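Local coordinates for protein amidase, hydantoinase/carbamoylase family (Burkholderia ambifaria, PDB 5TP4) that probably hydrolyses N-carbamoyl-L-amino acids as a zinc-dependent amidase of the M20 peptidase family, at residues G217-R222 with R359-A364; W331-T336 with L371-P376. All coordinates share one frame; numbering follows the deposited sequence. Where two conformers were deposited one is given.

Contacts 1 and 2 lie side by side, their centres about 10 Å apart. Residues 217-222 and 331-336 belong to neighbouring antiparallel strands. Gly218 N lies 2.9 Å from Thr336 O, and Ile221 N lies 3.0 Å from Ser333 O; both are probable hydrogen bonds. The partners 359-364 and 371-376 follow each other in the chain, as a strand and the end of the next helix. One ethanediol, probably from the crystallisation liquor, touches both contacts. Contact 1 is the buried one and is near the metal site: the side chain of Ser362 is about 9 Å from a bound zinc ion. Contact 2 is at the surface, away from the annotated sites.

Contact 1 of 2, residues G217-R222 with R359-A364; sequences GGQAIR and RIVSGA. With EDO (1,2-ethanediol), chain T.
Val361 places CG1 between its backbone N and carbonyl carbon (chi1 72°), which leaves CG2 anti to the N and 3.2 Å from Gly217 O. Gln219 has CG beside its own N (chi1 -67°), and this CG packs 4.0 Å from Val361 CG2. The two side chains cross at about a right angle. The contact joins strand 357-362 to strand 212-229, parallel neighbours in the mixed sheet of this M20-family hydrolase. Ser362 N donates to Gly217 O at 2.8 Å, with an N-H...O angle of 161°. At the backbone angles of Gly217 a CB would collide with the carbonyl O of the residue before it.

The amide of Gln219 is held at both ends. OE1 accepts from Arg296, and NE2 donates to the backbone O of Gly236 of the second subunit. This ties the contact to the dimer interface. Ser362 OG donates a hydrogen bond to Ala364 O at 2.9 Å, in the carbonyl plane. The Ser362 side chain is about 7 Å from that of the zinc ligand His198. A water bridges the two segments: it accepts from Gln219 N and donates to Gln219 OE1 and, at 2.6 Å, to Ser362 O.

Contact 2 of 2, residues W331-T336 with L371-P376; sequences WRSPAT and LARRVP. With EDO (1,2-ethanediol), chain T.
This is a polar surface contact between Thr336, near the end of strand 324-337, and Arg373, at the C-terminal end of helix 367-372. Arg373 NH2 donates to Thr336 OG1 at 3.0 Å. The N-H...O angle is 149°, and the hydroxyl is tilted 21° from the guanidinium plane. Arg373 reaches it with CG beside the backbone N (chi1 -64°) and a chain that stays extended from CG to NE. The side chains of Thr336 and Arg373 cross at about a right angle.

A second link runs through water. Arg373 NE donates to a water at 2.9 Å, and that water donates to Ala335 O. Segment 331-336 is thus held through both a side-chain hydroxyl and a backbone carbonyl. Apolar packing is slight: Thr336 CG2 meets Ala372 CB at 4.0 Å. The ring carbon Pro334 CG lies beside the guanidinium, 4.1 Å from Arg373 NH2.

M20 enzymes commonly pair a metal-binding domain with a smaller lid or dimerisation domain. The position of strand 324-337, beside strand 212-229, is consistent with a connection between two such domains. On the helix side, Leu371 O accepts from both Arg374 N and Val375 N, while the Leu371 side chain packs on helix 147-153.

Ethanediol, probably from the crystallisation liquor, sits among the polar groups of segment 331-336. Its O2 donates to Pro334 O at 2.6 Å and also lies close to Ser333 OG. Its O1 is 2.7 Å from Thr336 OG1. The guanidinium of Arg373 meets O2 at its edge and in its plane, with NH2 3.0 Å away.

Contact 1 of 2, residues G217-R222 with R359-A364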
ATOM      1  N   GLY B 217     -16.432 -21.228  20.614  1.00 12.02           N
ATOM      2  CA  GLY B 217     -15.022 -21.061  20.903  1.00 11.13           C
ATOM      3  C   GLY B 217     -14.454 -19.969  20.023  1.00 11.48           C
ATOM      4  O   GLY B 217     -15.183 -19.271  19.326  1.00 10.87           O
ATOM      5  N   GLY B 218     -13.132 -19.848  20.073  1.00  8.56           N
ATOM      6  CA  GLY B 218     -12.411 -18.902  19.241  1.00  7.67           C
ATOM      7  C   GLY B 218     -11.596 -19.649  18.201  1.00  8.95           C
ATOM      8  O   GLY B 218     -11.367 -20.857  18.328  1.00 11.47           O
ATOM      9  N   GLN B 219     -11.179 -18.928  17.161  1.00  9.17           N
ATOM     10  CA  GLN B 219     -10.495 -19.487  16.003  1.00 11.14           C
ATOM     11  C   GLN B 219      -9.018 -19.727  16.279  1.00 10.58           C
ATOM     12  O   GLN B 219      -8.409 -19.077  17.127  1.00 12.61           O
ATOM     13  CB  GLN B 219     -10.587 -18.510  14.831  1.00 11.89           C
ATOM     14  CG  GLN B 219     -11.987 -18.332  14.308  1.00 10.63           C
ATOM     15  CD  GLN B 219     -12.169 -16.987  13.662  1.00 10.46           C
ATOM     16  OE1 GLN B 219     -11.655 -15.976  14.143  1.00 12.24           O
ATOM     17  NE2 GLN B 219     -12.922 -16.968  12.565  1.00 10.46           N
ATOM     18  N   ALA B 220      -8.423 -20.619  15.476  1.00 11.12           N
ATOM     19  CA  ALA B 220      -6.973 -20.602  15.274  1.00 12.26           C
ATOM     20  C   ALA B 220      -6.632 -19.511  14.260  1.00  9.06           C
ATOM     21  O   ALA B 220      -7.330 -19.348  13.254  1.00 13.17           O
ATOM     22  CB  ALA B 220      -6.471 -21.953  14.771  1.00 15.03           C
ATOM     23  N   ILE B 221      -5.580 -18.737  14.550  1.00 10.50           N
ATOM     24  CA  ILE B 221      -5.220 -17.554  13.770  1.00  9.31           C
ATOM     25  C   ILE B 221      -3.739 -17.640  13.420  1.00 11.40           C
ATOM     26  O   ILE B 221      -2.910 -17.949  14.285  1.00 11.62           O
ATOM     27  CB  ILE B 221      -5.476 -16.248  14.545  1.00  9.73           C
ATOM     28  CG1 ILE B 221      -6.882 -16.209  15.148  1.00 13.05           C
ATOM     29  CG2 ILE B 221      -5.242 -15.018  13.623  1.00  9.93           C
ATOM     30  CD1 ILE B 221      -7.087 -15.014  16.065  1.00 13.98           C
ATOM     31  N   ARG B 222      -3.402 -17.305  12.175  1.00 11.76           N
ATOM     32  CA  ARG B 222      -2.024 -17.065  11.772  1.00 11.61           C
ATOM     33  C   ARG B 222      -1.941 -15.698  11.109  1.00 11.33           C
ATOM     34  O   ARG B 222      -2.803 -15.337  10.304  1.00 12.26           O
ATOM     35  CB  ARG B 222      -1.510 -18.130  10.786  1.00 10.22           C
ATOM     36  CG  ARG B 222      -1.736 -19.541  11.301  1.00 13.57           C
ATOM     37  CD  ARG B 222      -0.778 -19.864  12.431  1.00 14.58           C
ATOM     38  NE  ARG B 222      -0.902 -21.270  12.841  1.00 16.24           N
ATOM     39  CZ  ARG B 222      -1.667 -21.714  13.840  1.00 21.80           C
ATOM     40  NH1 ARG B 222      -2.388 -20.865  14.567  1.00 20.53           N
ATOM     41  NH2 ARG B 222      -1.711 -23.014  14.120  1.00 22.02           N
ATOM     42  N   ARG B 359     -25.208 -22.173  16.242  1.00 11.81           N
ATOM     43  CA  ARG B 359     -23.821 -22.259  16.684  0.59 10.14           C
ATOM     44  C   ARG B 359     -22.958 -21.329  15.839  1.00 11.30           C
ATOM     45  O   ARG B 359     -23.152 -21.212  14.619  1.00 11.73           O
ATOM     46  CB  ARG B 359     -23.317 -23.699  16.588  0.59 13.17           C
ATOM     47  CG  ARG B 359     -23.931 -24.601  17.631  0.59 18.16           C
ATOM     48  CD  ARG B 359     -23.532 -26.052  17.437  0.59 24.39           C
ATOM     49  NE  ARG B 359     -22.121 -26.322  17.714  0.59 25.37           N
ATOM     50  CZ  ARG B 359     -21.618 -26.591  18.917  0.59 22.46           C
ATOM     51  NH1 ARG B 359     -22.398 -26.598  19.985  0.59 14.99           N
ATOM     52  NH2 ARG B 359     -20.320 -26.842  19.048  0.59 27.92           N
ATOM     53  N   ILE B 360     -22.023 -20.632  16.492  1.00 10.19           N
ATOM     54  CA  ILE B 360     -21.206 -19.635  15.807  1.00 10.82           C
ATOM     55  C   ILE B 360     -19.862 -19.542  16.518  1.00 11.97           C
ATOM     56  O   ILE B 360     -19.776 -19.722  17.729  1.00 10.11           O
ATOM     57  CB  ILE B 360     -21.956 -18.276  15.814  1.00 12.50           C
ATOM     58  CG1 ILE B 360     -21.187 -17.192  15.055  1.00 13.62           C
ATOM     59  CG2 ILE B 360     -22.194 -17.802  17.264  1.00 13.49           C
ATOM     60  CD1 ILE B 360     -22.110 -16.001  14.658  1.00 14.75           C
ATOM     61  N   VAL B 361     -18.802 -19.296  15.764  1.00 12.25           N
ATOM     62  CA  VAL B 361     -17.490 -19.132  16.388  1.00  9.44           C
ATOM     63  C   VAL B 361     -17.302 -17.658  16.739  1.00 15.06           C
ATOM     64  O   VAL B 361     -17.839 -16.774  16.065  1.00 15.61           O
ATOM     65  CB  VAL B 361     -16.379 -19.665  15.448  1.00 11.30           C
ATOM     66  CG1 VAL B 361     -16.163 -18.730  14.253  1.00 17.82           C
ATOM     67  CG2 VAL B 361     -15.092 -19.921  16.216  1.00 15.54           C
ATOM     68  N   SER B 362     -16.561 -17.372  17.817  1.00 11.31           N
ATOM     69  CA  SER B 362     -16.198 -15.988  18.102  1.00 12.17           C
ATOM     70  C   SER B 362     -15.066 -15.565  17.178  1.00 14.24           C
ATOM     71  O   SER B 362     -13.963 -16.123  17.233  1.00 14.33           O
ATOM     72  CB  SER B 362     -15.805 -15.814  19.567  1.00 12.70           C
ATOM     73  OG  SER B 362     -15.419 -14.454  19.769  1.00 15.27           O
ATOM     74  N   GLY B 363     -15.342 -14.585  16.300  1.00 11.28           N
ATOM     75  CA  GLY B 363     -14.306 -14.164  15.384  1.00 12.39           C
ATOM     76  C   GLY B 363     -13.328 -13.162  15.936  1.00 11.86           C
ATOM     77  O   GLY B 363     -12.362 -12.829  15.249  1.00 14.02           O
ATOM     78  N   ALA B 364     -13.546 -12.650  17.140  1.00 13.22           N
ATOM     79  CA  ALA B 364     -12.608 -11.696  17.727  1.00 13.23           C
ATOM     80  C   ALA B 364     -12.337 -12.072  19.180  1.00 14.72           C
ATOM     81  O   ALA B 364     -13.017 -12.915  19.764  1.00 14.92           O
ATOM     82  CB  ALA B 364     -13.134 -10.254  17.631  1.00 14.94           C
TER
HETATM   83  C1  EDO T 505      -8.813 -17.352  19.877  1.00 13.84           C
HETATM   84  O1  EDO T 505      -9.124 -18.752  19.772  1.00 15.95           O
HETATM   85  C2  EDO T 505      -7.413 -17.097  19.328  1.00 17.76           C
HETATM   86  O2  EDO T 505      -6.432 -17.784  20.125  1.00 18.30           O
HETATM   87  O   HOH W   1     -11.413 -16.004  16.998  1.00 10.64           O

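Contact 2 of 2, residues W331-T336 with L371-P376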
ATOM      1  N   TRP B 331       2.780 -14.041  13.869  1.00 15.95           N
ATOM      2  CA  TRP B 331       1.936 -14.255  15.035  1.00 14.31           C
ATOM      3  C   TRP B 331       1.129 -15.528  14.853  1.00 17.35           C
ATOM      4  O   TRP B 331       0.591 -15.765  13.772  1.00 13.20           O
ATOM      5  CB  TRP B 331       0.974 -13.079  15.244  1.00 18.42           C
ATOM      6  CG  TRP B 331       0.249 -13.159  16.567  1.00 20.22           C
ATOM      7  CD1 TRP B 331       0.813 -13.145  17.804  1.00 19.09           C
ATOM      8  CD2 TRP B 331      -1.161 -13.276  16.768  1.00 19.94           C
ATOM      9  NE1 TRP B 331      -0.163 -13.251  18.772  1.00 21.43           N
ATOM     10  CE2 TRP B 331      -1.383 -13.323  18.161  1.00 18.73           C
ATOM     11  CE3 TRP B 331      -2.262 -13.341  15.906  1.00 22.80           C
ATOM     12  CZ2 TRP B 331      -2.657 -13.431  18.715  1.00 21.69           C
ATOM     13  CZ3 TRP B 331      -3.525 -13.449  16.453  1.00 24.07           C
ATOM     14  CH2 TRP B 331      -3.714 -13.491  17.853  1.00 23.44           C
ATOM     15  N   ARG B 332       1.009 -16.313  15.919  1.00 14.21           N
ATOM     16  CA  ARG B 332       0.143 -17.488  15.949  1.00 16.60           C
ATOM     17  C   ARG B 332      -0.694 -17.440  17.218  1.00 15.82           C
ATOM     18  O   ARG B 332      -0.208 -17.025  18.270  1.00 20.43           O
ATOM     19  CB  ARG B 332       0.942 -18.807  15.946  1.00 17.07           C
ATOM     20  CG  ARG B 332       1.971 -18.957  14.827  1.00 18.69           C
ATOM     21  CD  ARG B 332       2.807 -20.228  15.037  1.00 24.38           C
ATOM     22  NE  ARG B 332       3.737 -20.416  13.927  1.00 21.59           N
ATOM     23  CZ  ARG B 332       4.920 -19.819  13.834  1.00 20.98           C
ATOM     24  NH1 ARG B 332       5.329 -19.011  14.805  1.00 24.40           N
ATOM     25  NH2 ARG B 332       5.700 -20.036  12.775  1.00 17.29           N
ATOM     26  N   SER B 333      -1.942 -17.882  17.116  1.00 17.36           N
ATOM     27  CA  SER B 333      -2.807 -18.040  18.278  1.00 15.80           C
ATOM     28  C   SER B 333      -3.606 -19.321  18.091  1.00 13.61           C
ATOM     29  O   SER B 333      -4.117 -19.577  16.994  1.00 11.98           O
ATOM     30  CB  SER B 333      -3.764 -16.854  18.440  1.00 19.90           C
ATOM     31  OG  SER B 333      -4.135 -16.751  19.804  1.00 21.51           O
ATOM     32  N   PRO B 334      -3.738 -20.130  19.134  1.00 18.24           N
ATOM     33  CA  PRO B 334      -4.405 -21.425  18.994  1.00 14.17           C
ATOM     34  C   PRO B 334      -5.917 -21.284  19.023  1.00 13.12           C
ATOM     35  O   PRO B 334      -6.471 -20.330  19.567  1.00 14.66           O
ATOM     36  CB  PRO B 334      -3.923 -22.201  20.223  1.00 16.73           C
ATOM     37  CG  PRO B 334      -3.753 -21.100  21.268  1.00 14.93           C
ATOM     38  CD  PRO B 334      -3.248 -19.885  20.506  1.00 20.56           C
ATOM     39  N   ALA B 335      -6.584 -22.275  18.444  1.00 11.66           N
ATOM     40  CA  ALA B 335      -8.026 -22.361  18.628  1.00 10.31           C
ATOM     41  C   ALA B 335      -8.335 -22.502  20.114  1.00 14.98           C
ATOM     42  O   ALA B 335      -7.546 -23.045  20.887  1.00 15.75           O
ATOM     43  CB  ALA B 335      -8.602 -23.549  17.854  1.00 17.11           C
ATOM     44  N   THR B 336      -9.490 -22.000  20.512  1.00 10.76           N
ATOM     45  CA  THR B 336      -9.881 -21.957  21.923  1.00 11.37           C
ATOM     46  C   THR B 336     -11.302 -22.471  22.060  1.00  9.09           C
ATOM     47  O   THR B 336     -12.259 -21.698  22.102  1.00 10.49           O
ATOM     48  CB  THR B 336      -9.760 -20.533  22.481  1.00 12.54           C
ATOM     49  OG1 THR B 336      -8.495 -19.981  22.075  1.00 13.77           O
ATOM     50  CG2 THR B 336      -9.828 -20.567  24.011  1.00 12.26           C
ATOM     51  N   LEU B 371     -10.338 -16.937  29.757  1.00  9.04           N
ATOM     52  CA  LEU B 371     -10.940 -17.739  30.826  1.00 10.56           C
ATOM     53  C   LEU B 371     -11.112 -19.190  30.399  1.00 13.38           C
ATOM     54  O   LEU B 371     -10.915 -20.108  31.206  1.00 12.02           O
ATOM     55  CB  LEU B 371     -12.294 -17.168  31.250  1.00  9.99           C
ATOM     56  CG  LEU B 371     -12.268 -16.121  32.377  1.00 10.14           C
ATOM     57  CD1 LEU B 371     -11.899 -16.710  33.757  1.00  9.48           C
ATOM     58  CD2 LEU B 371     -11.312 -14.948  32.081  1.00 11.28           C
ATOM     59  N   ALA B 372     -11.466 -19.418  29.128  1.00 10.55           N
ATOM     60  CA  ALA B 372     -11.776 -20.770  28.658  1.00 12.32           C
ATOM     61  C   ALA B 372     -10.592 -21.704  28.763  1.00 12.79           C
ATOM     62  O   ALA B 372     -10.781 -22.927  28.808  1.00 15.66           O
ATOM     63  CB  ALA B 372     -12.245 -20.737  27.202  1.00  9.49           C
ATOM     64  N   ARG B 373      -9.379 -21.161  28.793  1.00 10.63           N
ATOM     65  CA  ARG B 373      -8.202 -21.998  28.914  1.00 11.93           C
ATOM     66  C   ARG B 373      -7.978 -22.472  30.340  1.00 14.06           C
ATOM     67  O   ARG B 373      -7.141 -23.353  30.551  1.00 18.13           O
ATOM     68  CB  ARG B 373      -6.984 -21.251  28.391  1.00 15.02           C
ATOM     69  CG  ARG B 373      -7.119 -20.963  26.897  1.00 12.27           C
ATOM     70  CD  ARG B 373      -6.033 -20.007  26.392  1.00 14.97           C
ATOM     71  NE  ARG B 373      -6.272 -19.702  24.983  1.00 15.39           N
ATOM     72  CZ  ARG B 373      -5.901 -18.576  24.383  1.00 17.29           C
ATOM     73  NH1 ARG B 373      -5.244 -17.639  25.071  1.00 17.19           N
ATOM     74  NH2 ARG B 373      -6.193 -18.391  23.096  1.00 13.11           N
ATOM     75  N   ARG B 374      -8.734 -21.942  31.301  1.00 11.99           N
ATOM     76  CA  ARG B 374      -8.527 -22.280  32.705  1.00 14.42           C
ATOM     77  C   ARG B 374      -9.804 -22.779  33.366  1.00 14.99           C
ATOM     78  O   ARG B 374      -9.724 -23.567  34.309  1.00 15.09           O
ATOM     79  CB  ARG B 374      -7.984 -21.065  33.471  1.00 20.87           C
ATOM     80  CG  ARG B 374      -6.479 -20.836  33.322  1.00 33.02           C
ATOM     81  CD  ARG B 374      -5.661 -21.853  34.134  1.00 43.45           C
ATOM     82  NE  ARG B 374      -5.957 -21.796  35.570  1.00 53.09           N
ATOM     83  CZ  ARG B 374      -5.129 -21.329  36.508  1.00 55.43           C
ATOM     84  NH1 ARG B 374      -3.923 -20.872  36.186  1.00 51.78           N
ATOM     85  NH2 ARG B 374      -5.504 -21.331  37.784  1.00 56.58           N
ATOM     86  N   VAL B 375     -10.976 -22.297  32.952  1.00 10.69           N
ATOM     87  CA  VAL B 375     -12.214 -22.688  33.628  1.00 11.77           C
ATOM     88  C   VAL B 375     -13.304 -22.932  32.592  1.00 11.04           C
ATOM     89  O   VAL B 375     -13.239 -22.421  31.464  1.00 14.53           O
ATOM     90  CB  VAL B 375     -12.672 -21.630  34.647  1.00 20.53           C
ATOM     91  CG1 VAL B 375     -11.501 -21.130  35.515  1.00 29.40           C
ATOM     92  CG2 VAL B 375     -13.299 -20.507  33.956  1.00 15.30           C
ATOM     93  N   PRO B 376     -14.309 -23.748  32.939  1.00 10.16           N
ATOM     94  CA  PRO B 376     -15.420 -23.982  32.001  1.00  9.78           C
ATOM     95  C   PRO B 376     -16.120 -22.685  31.626  1.00  8.55           C
ATOM     96  O   PRO B 376     -16.563 -21.924  32.491  1.00 11.15           O
ATOM     97  CB  PRO B 376     -16.347 -24.923  32.778  1.00 14.73           C
ATOM     98  CG  PRO B 376     -15.460 -25.603  33.735  1.00 16.00           C
ATOM     99  CD  PRO B 376     -14.440 -24.586  34.151  1.00 13.63           C
TER
HETATM  100  C1  EDO T 505      -8.813 -17.352  19.877  1.00 13.84           C
HETATM  101  O1  EDO T 505      -9.124 -18.752  19.772  1.00 15.95           O
HETATM  102  C2  EDO T 505      -7.413 -17.097  19.328  1.00 17.76           C
HETATM  103  O2  EDO T 505      -6.432 -17.784  20.125  1.00 18.30           O
HETATM  104  O   HOH W   2      -6.487 -22.251  23.573  1.00 14.46           O